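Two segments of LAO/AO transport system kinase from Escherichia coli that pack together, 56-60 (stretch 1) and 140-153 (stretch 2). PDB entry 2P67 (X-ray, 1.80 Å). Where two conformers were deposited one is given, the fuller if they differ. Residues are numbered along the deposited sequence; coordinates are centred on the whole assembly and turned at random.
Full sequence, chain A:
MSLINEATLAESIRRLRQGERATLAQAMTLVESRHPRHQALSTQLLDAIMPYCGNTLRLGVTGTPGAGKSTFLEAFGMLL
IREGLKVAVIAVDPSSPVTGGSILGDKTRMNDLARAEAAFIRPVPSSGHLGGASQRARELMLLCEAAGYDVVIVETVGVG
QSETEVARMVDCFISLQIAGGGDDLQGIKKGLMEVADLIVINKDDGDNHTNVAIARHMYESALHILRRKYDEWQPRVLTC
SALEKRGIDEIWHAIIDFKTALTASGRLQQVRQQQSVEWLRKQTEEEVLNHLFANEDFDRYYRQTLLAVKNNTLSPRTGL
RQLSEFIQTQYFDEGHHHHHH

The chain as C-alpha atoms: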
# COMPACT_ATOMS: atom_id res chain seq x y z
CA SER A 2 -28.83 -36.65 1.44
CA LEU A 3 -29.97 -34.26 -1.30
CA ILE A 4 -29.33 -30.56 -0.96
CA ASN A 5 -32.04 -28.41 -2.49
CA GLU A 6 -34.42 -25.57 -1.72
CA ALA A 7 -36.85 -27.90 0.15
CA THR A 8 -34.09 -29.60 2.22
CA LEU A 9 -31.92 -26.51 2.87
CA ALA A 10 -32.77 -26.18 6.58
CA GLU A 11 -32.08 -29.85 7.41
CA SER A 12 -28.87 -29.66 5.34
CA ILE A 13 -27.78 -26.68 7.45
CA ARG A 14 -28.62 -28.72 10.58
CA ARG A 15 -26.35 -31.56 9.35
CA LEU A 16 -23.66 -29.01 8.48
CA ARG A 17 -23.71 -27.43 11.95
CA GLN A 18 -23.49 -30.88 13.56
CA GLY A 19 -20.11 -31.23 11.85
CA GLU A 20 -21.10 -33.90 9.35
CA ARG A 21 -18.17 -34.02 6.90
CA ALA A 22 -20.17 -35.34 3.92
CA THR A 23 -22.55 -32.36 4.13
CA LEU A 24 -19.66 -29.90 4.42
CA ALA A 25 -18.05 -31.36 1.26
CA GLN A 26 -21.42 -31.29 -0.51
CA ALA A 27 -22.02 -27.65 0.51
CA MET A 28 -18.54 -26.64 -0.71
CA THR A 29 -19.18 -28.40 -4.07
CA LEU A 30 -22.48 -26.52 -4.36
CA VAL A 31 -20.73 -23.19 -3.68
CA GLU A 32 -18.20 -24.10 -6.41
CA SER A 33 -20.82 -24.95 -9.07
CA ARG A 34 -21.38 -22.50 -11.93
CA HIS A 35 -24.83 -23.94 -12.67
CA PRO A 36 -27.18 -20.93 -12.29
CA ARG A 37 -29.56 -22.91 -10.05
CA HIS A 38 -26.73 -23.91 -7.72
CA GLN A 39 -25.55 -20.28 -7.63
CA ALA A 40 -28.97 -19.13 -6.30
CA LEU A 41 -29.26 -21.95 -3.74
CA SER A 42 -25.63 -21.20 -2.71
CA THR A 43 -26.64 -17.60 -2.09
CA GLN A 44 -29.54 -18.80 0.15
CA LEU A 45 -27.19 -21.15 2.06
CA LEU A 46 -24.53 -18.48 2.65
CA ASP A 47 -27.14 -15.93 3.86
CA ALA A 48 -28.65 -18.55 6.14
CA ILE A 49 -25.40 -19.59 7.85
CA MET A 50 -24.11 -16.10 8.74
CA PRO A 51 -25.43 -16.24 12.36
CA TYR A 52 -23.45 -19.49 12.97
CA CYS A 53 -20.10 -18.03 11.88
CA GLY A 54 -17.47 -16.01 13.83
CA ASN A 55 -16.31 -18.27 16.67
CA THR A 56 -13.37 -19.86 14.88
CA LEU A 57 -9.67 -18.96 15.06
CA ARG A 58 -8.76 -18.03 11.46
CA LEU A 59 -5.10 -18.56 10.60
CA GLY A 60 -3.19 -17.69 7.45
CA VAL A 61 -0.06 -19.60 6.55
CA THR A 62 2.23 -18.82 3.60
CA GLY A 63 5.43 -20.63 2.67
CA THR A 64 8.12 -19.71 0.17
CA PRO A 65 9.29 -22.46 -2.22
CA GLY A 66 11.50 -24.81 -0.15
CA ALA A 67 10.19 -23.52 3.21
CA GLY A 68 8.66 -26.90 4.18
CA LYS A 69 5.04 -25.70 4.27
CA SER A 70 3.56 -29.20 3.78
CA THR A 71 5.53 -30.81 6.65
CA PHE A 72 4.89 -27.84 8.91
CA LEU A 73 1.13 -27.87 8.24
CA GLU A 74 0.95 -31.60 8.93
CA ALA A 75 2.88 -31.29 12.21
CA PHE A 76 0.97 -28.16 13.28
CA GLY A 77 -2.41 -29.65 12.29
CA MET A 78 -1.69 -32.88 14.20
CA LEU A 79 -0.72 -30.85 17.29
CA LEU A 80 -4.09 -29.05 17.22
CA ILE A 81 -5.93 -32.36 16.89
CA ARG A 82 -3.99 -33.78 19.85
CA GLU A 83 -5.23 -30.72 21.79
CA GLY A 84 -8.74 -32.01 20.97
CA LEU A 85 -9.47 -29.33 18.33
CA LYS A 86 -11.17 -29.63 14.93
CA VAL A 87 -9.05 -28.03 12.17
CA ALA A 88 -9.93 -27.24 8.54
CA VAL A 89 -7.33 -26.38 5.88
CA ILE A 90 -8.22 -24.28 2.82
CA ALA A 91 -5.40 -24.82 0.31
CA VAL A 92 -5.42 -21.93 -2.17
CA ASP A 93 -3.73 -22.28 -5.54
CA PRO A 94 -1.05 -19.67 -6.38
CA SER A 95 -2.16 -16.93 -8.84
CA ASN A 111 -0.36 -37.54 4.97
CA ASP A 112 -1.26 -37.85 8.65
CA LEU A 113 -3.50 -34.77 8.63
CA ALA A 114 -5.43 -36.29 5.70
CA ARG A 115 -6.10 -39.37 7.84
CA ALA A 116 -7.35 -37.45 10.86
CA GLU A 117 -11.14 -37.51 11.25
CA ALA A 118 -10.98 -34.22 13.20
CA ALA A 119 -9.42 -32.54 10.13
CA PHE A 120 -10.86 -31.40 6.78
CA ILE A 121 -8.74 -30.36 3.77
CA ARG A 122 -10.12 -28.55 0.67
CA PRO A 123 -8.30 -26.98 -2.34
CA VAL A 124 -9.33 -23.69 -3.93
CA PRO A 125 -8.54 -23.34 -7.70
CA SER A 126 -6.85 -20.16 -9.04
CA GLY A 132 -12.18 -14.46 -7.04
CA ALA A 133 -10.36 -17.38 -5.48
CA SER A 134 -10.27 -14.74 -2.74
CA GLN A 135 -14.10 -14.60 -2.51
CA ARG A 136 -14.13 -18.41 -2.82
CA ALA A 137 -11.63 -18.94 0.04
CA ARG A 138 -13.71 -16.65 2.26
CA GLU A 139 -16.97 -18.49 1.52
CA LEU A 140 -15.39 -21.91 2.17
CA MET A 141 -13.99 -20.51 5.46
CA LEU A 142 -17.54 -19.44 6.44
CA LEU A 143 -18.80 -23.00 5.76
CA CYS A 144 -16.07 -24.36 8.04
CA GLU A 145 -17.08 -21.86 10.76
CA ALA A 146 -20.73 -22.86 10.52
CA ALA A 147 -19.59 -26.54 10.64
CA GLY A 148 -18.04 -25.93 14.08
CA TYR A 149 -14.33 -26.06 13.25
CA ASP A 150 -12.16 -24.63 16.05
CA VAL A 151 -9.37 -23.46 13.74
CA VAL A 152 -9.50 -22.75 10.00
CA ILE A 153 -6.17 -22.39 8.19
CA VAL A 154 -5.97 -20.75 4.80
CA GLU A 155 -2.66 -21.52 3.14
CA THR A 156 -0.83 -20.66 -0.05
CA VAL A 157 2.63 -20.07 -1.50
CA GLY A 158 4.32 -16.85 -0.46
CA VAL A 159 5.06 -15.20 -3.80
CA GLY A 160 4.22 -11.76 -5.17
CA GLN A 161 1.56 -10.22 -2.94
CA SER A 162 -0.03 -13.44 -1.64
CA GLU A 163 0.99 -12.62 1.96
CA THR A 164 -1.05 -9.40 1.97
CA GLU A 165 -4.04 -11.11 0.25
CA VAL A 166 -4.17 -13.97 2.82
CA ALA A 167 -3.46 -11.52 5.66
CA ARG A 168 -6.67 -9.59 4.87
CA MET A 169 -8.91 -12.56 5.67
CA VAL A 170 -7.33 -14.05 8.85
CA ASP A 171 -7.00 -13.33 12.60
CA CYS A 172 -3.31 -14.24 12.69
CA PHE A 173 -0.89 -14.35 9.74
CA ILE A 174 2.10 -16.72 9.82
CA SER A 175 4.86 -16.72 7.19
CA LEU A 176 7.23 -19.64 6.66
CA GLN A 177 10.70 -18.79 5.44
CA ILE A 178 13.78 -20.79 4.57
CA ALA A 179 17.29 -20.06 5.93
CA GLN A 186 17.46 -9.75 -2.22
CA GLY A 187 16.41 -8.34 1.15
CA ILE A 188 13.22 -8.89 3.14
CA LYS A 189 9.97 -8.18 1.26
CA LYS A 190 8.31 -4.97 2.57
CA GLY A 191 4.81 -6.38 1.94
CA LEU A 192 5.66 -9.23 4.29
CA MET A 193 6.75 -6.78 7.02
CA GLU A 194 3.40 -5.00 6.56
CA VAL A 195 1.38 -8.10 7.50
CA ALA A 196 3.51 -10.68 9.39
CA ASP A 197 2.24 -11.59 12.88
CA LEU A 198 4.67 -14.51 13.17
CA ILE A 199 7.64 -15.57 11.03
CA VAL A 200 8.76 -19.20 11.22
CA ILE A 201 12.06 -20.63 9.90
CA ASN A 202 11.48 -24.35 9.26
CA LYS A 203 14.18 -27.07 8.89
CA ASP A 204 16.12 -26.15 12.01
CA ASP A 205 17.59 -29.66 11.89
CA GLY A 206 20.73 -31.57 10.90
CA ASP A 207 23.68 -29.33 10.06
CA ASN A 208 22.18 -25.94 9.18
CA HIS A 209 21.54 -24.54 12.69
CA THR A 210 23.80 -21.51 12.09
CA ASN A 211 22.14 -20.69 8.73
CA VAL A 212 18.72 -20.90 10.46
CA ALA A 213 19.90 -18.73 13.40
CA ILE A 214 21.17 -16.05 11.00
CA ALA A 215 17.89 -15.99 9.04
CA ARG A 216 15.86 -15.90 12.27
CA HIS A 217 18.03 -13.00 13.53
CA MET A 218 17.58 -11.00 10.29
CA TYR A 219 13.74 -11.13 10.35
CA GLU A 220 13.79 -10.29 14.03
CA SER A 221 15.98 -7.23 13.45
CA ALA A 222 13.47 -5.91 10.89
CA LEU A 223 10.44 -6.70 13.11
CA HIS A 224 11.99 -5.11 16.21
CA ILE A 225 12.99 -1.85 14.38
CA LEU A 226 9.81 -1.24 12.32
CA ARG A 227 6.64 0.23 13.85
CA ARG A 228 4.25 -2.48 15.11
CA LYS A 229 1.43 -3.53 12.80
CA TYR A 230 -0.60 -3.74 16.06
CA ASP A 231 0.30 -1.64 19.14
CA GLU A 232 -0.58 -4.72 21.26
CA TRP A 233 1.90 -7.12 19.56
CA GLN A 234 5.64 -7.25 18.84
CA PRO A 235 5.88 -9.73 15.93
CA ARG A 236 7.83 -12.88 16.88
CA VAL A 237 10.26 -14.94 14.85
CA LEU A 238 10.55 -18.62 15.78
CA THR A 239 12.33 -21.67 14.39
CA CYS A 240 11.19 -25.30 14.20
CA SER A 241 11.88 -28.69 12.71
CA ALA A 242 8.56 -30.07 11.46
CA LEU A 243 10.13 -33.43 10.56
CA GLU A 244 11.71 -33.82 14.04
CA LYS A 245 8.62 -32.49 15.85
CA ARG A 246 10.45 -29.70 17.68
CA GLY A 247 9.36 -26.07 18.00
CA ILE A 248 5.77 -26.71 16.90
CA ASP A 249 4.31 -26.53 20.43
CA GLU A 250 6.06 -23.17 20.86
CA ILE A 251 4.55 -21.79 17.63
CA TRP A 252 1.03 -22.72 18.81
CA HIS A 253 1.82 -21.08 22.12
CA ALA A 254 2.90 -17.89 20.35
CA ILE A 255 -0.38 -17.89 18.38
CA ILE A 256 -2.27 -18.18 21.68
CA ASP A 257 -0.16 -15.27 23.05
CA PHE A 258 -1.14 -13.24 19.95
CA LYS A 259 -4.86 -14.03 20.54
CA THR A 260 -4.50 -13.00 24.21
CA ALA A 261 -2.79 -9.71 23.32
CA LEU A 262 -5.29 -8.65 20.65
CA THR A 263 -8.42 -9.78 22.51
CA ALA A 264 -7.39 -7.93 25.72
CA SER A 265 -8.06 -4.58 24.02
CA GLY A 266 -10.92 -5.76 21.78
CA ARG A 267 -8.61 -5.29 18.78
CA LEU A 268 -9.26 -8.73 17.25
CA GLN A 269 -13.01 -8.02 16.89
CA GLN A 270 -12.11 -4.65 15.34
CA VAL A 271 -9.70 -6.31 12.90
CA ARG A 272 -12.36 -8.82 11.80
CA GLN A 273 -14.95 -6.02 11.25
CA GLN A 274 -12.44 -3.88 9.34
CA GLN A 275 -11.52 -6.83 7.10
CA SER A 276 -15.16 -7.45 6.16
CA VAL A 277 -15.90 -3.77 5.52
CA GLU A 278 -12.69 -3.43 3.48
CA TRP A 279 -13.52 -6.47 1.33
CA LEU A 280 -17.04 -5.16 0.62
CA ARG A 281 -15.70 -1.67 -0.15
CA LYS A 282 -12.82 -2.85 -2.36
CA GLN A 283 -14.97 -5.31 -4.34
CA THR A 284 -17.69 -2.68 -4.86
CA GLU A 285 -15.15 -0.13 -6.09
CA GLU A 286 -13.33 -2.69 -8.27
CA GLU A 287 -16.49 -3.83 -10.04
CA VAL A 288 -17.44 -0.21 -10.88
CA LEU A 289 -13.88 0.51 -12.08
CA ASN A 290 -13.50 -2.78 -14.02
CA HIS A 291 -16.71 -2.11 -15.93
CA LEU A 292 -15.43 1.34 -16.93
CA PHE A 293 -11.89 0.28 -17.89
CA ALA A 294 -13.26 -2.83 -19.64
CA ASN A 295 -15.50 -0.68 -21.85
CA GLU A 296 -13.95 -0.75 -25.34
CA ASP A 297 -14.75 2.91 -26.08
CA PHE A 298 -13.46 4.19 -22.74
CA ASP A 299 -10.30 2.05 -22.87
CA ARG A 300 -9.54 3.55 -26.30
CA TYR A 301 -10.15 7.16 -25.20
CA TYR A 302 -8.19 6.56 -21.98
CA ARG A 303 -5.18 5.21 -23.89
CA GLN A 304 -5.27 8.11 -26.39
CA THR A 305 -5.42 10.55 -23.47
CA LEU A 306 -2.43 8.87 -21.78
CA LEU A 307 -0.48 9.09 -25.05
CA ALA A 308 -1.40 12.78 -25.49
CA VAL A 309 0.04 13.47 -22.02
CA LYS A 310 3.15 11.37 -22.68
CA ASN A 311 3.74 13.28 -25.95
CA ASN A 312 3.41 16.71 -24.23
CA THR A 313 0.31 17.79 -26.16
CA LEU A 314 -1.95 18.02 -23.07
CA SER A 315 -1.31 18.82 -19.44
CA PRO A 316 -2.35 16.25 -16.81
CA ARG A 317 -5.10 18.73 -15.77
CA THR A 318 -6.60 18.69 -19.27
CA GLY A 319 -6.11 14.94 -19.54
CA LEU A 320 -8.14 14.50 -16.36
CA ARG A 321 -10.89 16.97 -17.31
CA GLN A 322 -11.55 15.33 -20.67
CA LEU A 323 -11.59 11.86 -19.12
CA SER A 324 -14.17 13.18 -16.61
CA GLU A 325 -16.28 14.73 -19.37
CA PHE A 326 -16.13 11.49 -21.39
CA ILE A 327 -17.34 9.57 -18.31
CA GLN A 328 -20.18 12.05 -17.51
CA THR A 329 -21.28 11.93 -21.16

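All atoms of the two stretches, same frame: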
# COMPACT_ATOMS: atom_id res chain seq x y z
N THR A 56 -14.41 -18.97 15.38
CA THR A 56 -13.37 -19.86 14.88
C THR A 56 -12.08 -19.03 14.78
O THR A 56 -12.10 -17.90 14.29
CB THR A 56 -13.77 -20.40 13.49
OG1 THR A 56 -14.98 -21.16 13.62
CG2 THR A 56 -12.67 -21.28 12.89
N LEU A 57 -10.97 -19.59 15.27
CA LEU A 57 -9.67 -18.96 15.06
C LEU A 57 -9.27 -19.14 13.59
O LEU A 57 -9.13 -20.27 13.11
CB LEU A 57 -8.63 -19.58 15.99
CG LEU A 57 -7.17 -19.09 15.87
CD1 LEU A 57 -7.03 -17.59 16.10
CD2 LEU A 57 -6.26 -19.90 16.77
N ARG A 58 -9.09 -18.02 12.89
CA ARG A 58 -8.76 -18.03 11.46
C ARG A 58 -7.27 -17.75 11.31
O ARG A 58 -6.79 -16.67 11.70
CB ARG A 58 -9.57 -16.96 10.73
CG ARG A 58 -11.10 -17.15 10.83
CD ARG A 58 -11.82 -15.81 10.58
NE ARG A 58 -11.63 -15.28 9.22
CZ ARG A 58 -12.49 -15.44 8.20
NH1 ARG A 58 -13.60 -16.18 8.34
NH2 ARG A 58 -12.22 -14.88 7.03
N LEU A 59 -6.54 -18.72 10.79
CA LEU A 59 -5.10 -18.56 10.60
C LEU A 59 -4.72 -18.51 9.13
O LEU A 59 -5.29 -19.26 8.32
CB LEU A 59 -4.34 -19.73 11.26
CG LEU A 59 -4.59 -19.96 12.75
CD1 LEU A 59 -3.80 -21.18 13.23
CD2 LEU A 59 -4.22 -18.73 13.58
N GLY A 60 -3.75 -17.66 8.79
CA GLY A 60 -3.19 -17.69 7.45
C GLY A 60 -1.76 -18.18 7.53
O GLY A 60 -0.99 -17.77 8.43
N LEU A 140 -15.69 -20.59 1.65
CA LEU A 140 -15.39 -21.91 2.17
C LEU A 140 -15.04 -21.83 3.66
O LEU A 140 -15.43 -22.70 4.43
CB LEU A 140 -14.26 -22.55 1.38
CG LEU A 140 -14.49 -22.78 -0.13
CD1 LEU A 140 -13.29 -23.54 -0.66
CD2 LEU A 140 -15.77 -23.56 -0.41
N MET A 141 -14.31 -20.78 4.05
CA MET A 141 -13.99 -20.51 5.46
C MET A 141 -15.27 -20.35 6.30
O MET A 141 -15.38 -20.93 7.38
CB MET A 141 -13.11 -19.25 5.60
CG MET A 141 -11.67 -19.42 5.10
SD MET A 141 -10.73 -17.85 5.10
CE MET A 141 -10.27 -17.77 6.86
N LEU A 142 -16.23 -19.58 5.78
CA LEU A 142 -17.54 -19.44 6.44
C LEU A 142 -18.24 -20.79 6.66
O LEU A 142 -18.76 -21.05 7.75
CB LEU A 142 -18.45 -18.50 5.66
CG LEU A 142 -18.11 -17.01 5.60
CD1 LEU A 142 -19.18 -16.30 4.81
CD2 LEU A 142 -17.96 -16.39 7.02
N LEU A 143 -18.20 -21.66 5.64
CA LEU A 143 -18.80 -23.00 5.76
C LEU A 143 -18.12 -23.77 6.89
O LEU A 143 -18.80 -24.41 7.71
CB LEU A 143 -18.74 -23.78 4.43
CG LEU A 143 -19.68 -23.23 3.34
CD1 LEU A 143 -19.35 -23.83 1.98
CD2 LEU A 143 -21.14 -23.46 3.70
N CYS A 144 -16.79 -23.70 6.96
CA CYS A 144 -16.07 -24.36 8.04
C CYS A 144 -16.46 -23.82 9.43
O CYS A 144 -16.56 -24.59 10.40
CB CYS A 144 -14.56 -24.26 7.82
SG CYS A 144 -13.99 -25.15 6.37
N GLU A 145 -16.67 -22.50 9.51
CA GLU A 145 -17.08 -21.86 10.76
C GLU A 145 -18.45 -22.37 11.18
O GLU A 145 -18.65 -22.75 12.35
CB GLU A 145 -17.10 -20.34 10.59
CG GLU A 145 -15.65 -19.77 10.51
CD GLU A 145 -15.58 -18.26 10.49
OE1 GLU A 145 -16.63 -17.60 10.38
OE2 GLU A 145 -14.45 -17.72 10.57
N ALA A 146 -19.38 -22.38 10.23
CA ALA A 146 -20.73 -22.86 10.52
C ALA A 146 -20.72 -24.35 10.90
O ALA A 146 -21.52 -24.78 11.75
CB ALA A 146 -21.65 -22.58 9.32
N ALA A 147 -19.78 -25.11 10.34
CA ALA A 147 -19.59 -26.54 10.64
C ALA A 147 -18.94 -26.84 12.01
O ALA A 147 -18.80 -28.01 12.40
CB ALA A 147 -18.77 -27.19 9.53
N GLY A 148 -18.52 -25.80 12.71
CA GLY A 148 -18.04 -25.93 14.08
C GLY A 148 -16.55 -26.19 14.22
O GLY A 148 -16.11 -26.62 15.28
N TYR A 149 -15.78 -25.96 13.15
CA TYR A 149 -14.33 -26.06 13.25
C TYR A 149 -13.77 -25.04 14.26
O TYR A 149 -14.24 -23.92 14.33
CB TYR A 149 -13.65 -25.99 11.85
CG TYR A 149 -13.90 -27.30 11.16
CD1 TYR A 149 -12.99 -28.34 11.28
CD2 TYR A 149 -15.09 -27.54 10.47
CE1 TYR A 149 -13.22 -29.58 10.72
CE2 TYR A 149 -15.34 -28.79 9.90
CZ TYR A 149 -14.39 -29.80 10.03
OH TYR A 149 -14.59 -31.05 9.51
N ASP A 150 -12.78 -25.47 15.04
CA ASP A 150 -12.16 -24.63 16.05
C ASP A 150 -11.13 -23.68 15.43
O ASP A 150 -11.00 -22.51 15.85
CB ASP A 150 -11.47 -25.50 17.08
CG ASP A 150 -12.47 -26.30 17.90
OD1 ASP A 150 -13.25 -25.70 18.66
OD2 ASP A 150 -12.49 -27.52 17.75
N VAL A 151 -10.43 -24.20 14.42
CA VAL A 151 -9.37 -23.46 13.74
C VAL A 151 -9.54 -23.72 12.25
O VAL A 151 -9.70 -24.87 11.83
CB VAL A 151 -7.97 -23.98 14.14
CG1 VAL A 151 -6.85 -23.22 13.37
CG2 VAL A 151 -7.76 -23.85 15.66
N VAL A 152 -9.56 -22.65 11.46
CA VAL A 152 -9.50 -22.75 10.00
C VAL A 152 -8.21 -22.11 9.52
O VAL A 152 -7.93 -20.95 9.87
CB VAL A 152 -10.66 -22.01 9.29
CG1 VAL A 152 -10.66 -22.35 7.79
CG2 VAL A 152 -11.99 -22.38 9.92
N ILE A 153 -7.45 -22.85 8.72
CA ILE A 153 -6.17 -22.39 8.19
C ILE A 153 -6.29 -22.20 6.69
O ILE A 153 -6.63 -23.15 5.97
CB ILE A 153 -5.05 -23.41 8.46
CG1 ILE A 153 -4.92 -23.68 9.97
CG2 ILE A 153 -3.70 -22.92 7.89
CD1 ILE A 153 -3.91 -24.76 10.31
O HOH W 1 -14.25 -16.58 13.15
O HOH W 2 -15.85 -22.56 15.66

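Two parallel strand segments, 57-60 and 151-153, each continuing later in the chain, form the backbone of this contact, and the helix that precedes the second strand lies over one face of the pair. Together the stretches bury 584 Å² between them, counting both sides.

Thr-56 stands just before the first strand, and its CA-to-CB bond points toward the other stretch. With chi1 in the m well, Thr-56 CG2 lies 3.2 Å from Val-152 CG2 in the conformer given, a tight approach, while Thr-56 OG1 turns to the polar backbone of the loop, 2.9 Å from Tyr-149 O. Water 2 joins the same two atoms, at 2.6 Å from Thr-56 OG1 and 2.5 Å from Tyr-149 O. A second water donates to Thr-56 O and to Glu-145 OE2, both at 2.8 Å, tying strand entry to helix. A small residue with one methyl and one hydroxyl serves both surroundings at once.

Leu-57 opens the ladder. Leu-57 N donates to Asp-150 O (3.0 Å), and Leu-57 O accepts from Val-152 N (2.9 Å), so one residue bonds to positions flanking its partner Val-151, as parallel pairing requires. The same Leu-57 O also receives a CA-H...O contact from Val-151 CA at 3.3 Å. Its side chain shares a sheet face with Val-151, loosely, with Leu-57 CD2 4.4 Å from Val-151 CG2.

Arg-58 emerges on the other face, with Val-152, and reaches the helix. The m, t, p chain brings Arg-58 NH1 to Glu-145 OE2 at 2.8 Å, a salt bridge with a nearly straight hydrogen bond (165°). The carboxylate meets the guanidinium at its edge, near its plane, while Met-141 CE covers one face, 3.5 Å from Arg-58 CZ. Met-141 and Glu-145 lie one helical turn apart, so a single arginine can use both. Arg-58 is buried, and its NE and NH2 are also hydrogen-bonded, elsewhere in the structure.

Leu-59 returns to the face of Leu-57. Leu-59 N donates to Val-152 O at 2.8 Å and 170°, and Leu-59 O takes a CA-H...O contact from Ile-153 CA at 3.3 Å. Leu-59 CD1 packs 3.7 Å from Val-151 CG1, and Leu-59 CB lies 4.2 Å from Ile-153 CG1: beta-branched Val-151 and Ile-153 suit the strand, and with Leu-57 and Leu-59 they make this face apolar and buried.

Gly-60 continues the strand but makes no contact here. The connection between helix and strand depends on another glycine, Gly-148, whose positive phi in a Schellman motif would jam a CB against the preceding carbonyl.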